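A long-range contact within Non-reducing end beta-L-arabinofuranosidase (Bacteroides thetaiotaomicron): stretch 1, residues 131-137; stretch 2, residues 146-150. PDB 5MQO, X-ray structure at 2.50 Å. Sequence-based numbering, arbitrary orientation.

Stretch 1 (131-137) ACVVKAQ
Stretch 2 (146-150) PVVIE

The contact is a small, mainly apolar packing of one helical face, formed by Cys 132, Val 133 and Ala 136, against the segment from Val 147 to Glu 150, and it buries 287 Å² summed over both sides. Stretch 1 is already helical at Ala 131, the helix having begun earlier in the chain, with phi from -67 to -52° and psi from -50 to -34° over Ala 131 to Lys 135, and N of Lys 135 donates a hydrogen bond to O of Ala 131 at 3.0 Å. Ala 136 follows at -84/-13, its N lying 3.3 Å from O of Cys 132 in a second backbone hydrogen bond; Gln 137 then turns to an extended -84/142. Stretch 2 leaves a 3-10 segment at Pro 146 (-41/-42) and Val 147 (-89/9) and extends through Val 148 (-82/105) and Ile 149 (-113/106; chi1 m, chi2 m), before Glu 150 (chi1 m, chi2 t) adopts a positive phi of 64°.

Two helical residues one turn apart face two adjacent residues of stretch 2: CA of Cys 132 lies 5.4 Å from CA of Val 148, and CA of Ala 136 lies 5.8 Å from CA of Val 147. The chains thus run in opposite senses here. Cys 132 and Ala 136 both direct their CA-to-CB bonds toward stretch 2, and CB of Ala 136 lies 3.8 Å from CG2 of Val 147 (chi1 m) and 3.7 Å from O of the same residue.

Val 148, with chi1 t at -175°, links the two helical positions. Its CG2 sits 3.9 Å from CB of Ala 136, while its CG1 reaches CB of Cys 132 at 4.1 Å and CG2 of Val 133 at 4.3 Å, although Val 133 (chi1 t) points its CA-to-CB bond away. The m rotamer of Cys 132 brings SG to 3.2 Å from O of Ile 149 and 3.9 Å from O of Glu 150.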

# COMPACT_ATOMS: atom_id res chain seq x y z
N ALA A 131 -26.54 0.53 14.53
CA ALA A 131 -27.55 0.25 15.57
C ALA A 131 -27.20 -0.95 16.46
O ALA A 131 -27.39 -0.89 17.67
CB ALA A 131 -28.91 0.02 14.93
N CYS A 132 -26.69 -2.02 15.85
CA CYS A 132 -26.25 -3.22 16.59
C CYS A 132 -25.02 -2.94 17.44
O CYS A 132 -24.91 -3.43 18.56
CB CYS A 132 -25.89 -4.36 15.65
SG CYS A 132 -27.23 -4.94 14.60
N VAL A 133 -24.09 -2.17 16.88
CA VAL A 133 -22.89 -1.77 17.60
C VAL A 133 -23.26 -0.92 18.83
O VAL A 133 -22.81 -1.23 19.94
CB VAL A 133 -21.90 -1.00 16.69
CG1 VAL A 133 -20.79 -0.34 17.50
CG2 VAL A 133 -21.31 -1.92 15.65
N VAL A 134 -24.09 0.10 18.62
CA VAL A 134 -24.50 1.04 19.70
C VAL A 134 -25.28 0.32 20.81
O VAL A 134 -25.05 0.57 21.99
CB VAL A 134 -25.32 2.25 19.15
CG1 VAL A 134 -25.97 3.08 20.26
CG2 VAL A 134 -24.43 3.15 18.29
N LYS A 135 -26.18 -0.58 20.42
CA LYS A 135 -26.96 -1.37 21.37
C LYS A 135 -26.03 -2.20 22.30
O LYS A 135 -26.32 -2.38 23.49
CB LYS A 135 -27.97 -2.27 20.61
CG LYS A 135 -29.14 -2.78 21.45
CD LYS A 135 -30.10 -3.65 20.63
CE LYS A 135 -29.52 -5.04 20.39
NZ LYS A 135 -30.47 -6.00 19.76
N ALA A 136 -24.90 -2.66 21.75
CA ALA A 136 -23.94 -3.50 22.46
C ALA A 136 -22.90 -2.80 23.35
O ALA A 136 -22.21 -3.46 24.12
CB ALA A 136 -23.22 -4.38 21.46
N GLN A 137 -22.74 -1.49 23.24
CA GLN A 137 -21.66 -0.79 23.96
C GLN A 137 -22.06 -0.46 25.40
O GLN A 137 -23.20 -0.06 25.62
CB GLN A 137 -21.30 0.49 23.21
CG GLN A 137 -20.01 1.15 23.65
CD GLN A 137 -19.65 2.35 22.80
OE1 GLN A 137 -20.51 3.02 22.26
NE2 GLN A 137 -18.36 2.64 22.69
N PRO A 146 -19.54 -10.67 21.11
CA PRO A 146 -20.69 -11.59 21.05
C PRO A 146 -22.09 -10.96 20.88
O PRO A 146 -22.89 -11.49 20.11
CB PRO A 146 -20.58 -12.32 22.39
CG PRO A 146 -19.11 -12.41 22.63
CD PRO A 146 -18.43 -11.32 21.85
N VAL A 147 -22.38 -9.87 21.59
CA VAL A 147 -23.73 -9.23 21.51
C VAL A 147 -23.91 -8.17 20.41
O VAL A 147 -24.93 -7.48 20.38
CB VAL A 147 -24.23 -8.70 22.90
CG1 VAL A 147 -24.38 -9.85 23.90
CG2 VAL A 147 -23.34 -7.59 23.45
N VAL A 148 -22.94 -8.03 19.50
CA VAL A 148 -23.19 -7.40 18.20
C VAL A 148 -23.82 -8.50 17.31
O VAL A 148 -23.13 -9.43 16.87
CB VAL A 148 -21.91 -6.79 17.56
CG1 VAL A 148 -22.26 -6.05 16.28
CG2 VAL A 148 -21.20 -5.84 18.52
N ILE A 149 -25.15 -8.39 17.11
CA ILE A 149 -26.01 -9.43 16.50
C ILE A 149 -26.54 -8.97 15.13
O ILE A 149 -27.43 -8.13 15.05
CB ILE A 149 -27.18 -9.79 17.46
CG1 ILE A 149 -26.66 -10.51 18.71
CG2 ILE A 149 -28.25 -10.64 16.77
CD1 ILE A 149 -26.01 -11.87 18.47
N GLU A 150 -25.99 -9.56 14.06
CA GLU A 150 -26.41 -9.30 12.67
C GLU A 150 -26.14 -7.85 12.27
O GLU A 150 -25.05 -7.33 12.51
CB GLU A 150 -27.88 -9.70 12.43
CG GLU A 150 -28.19 -11.17 12.74
CD GLU A 150 -29.64 -11.46 13.17
OE1 GLU A 150 -30.46 -10.53 13.35
OE2 GLU A 150 -29.95 -12.67 13.34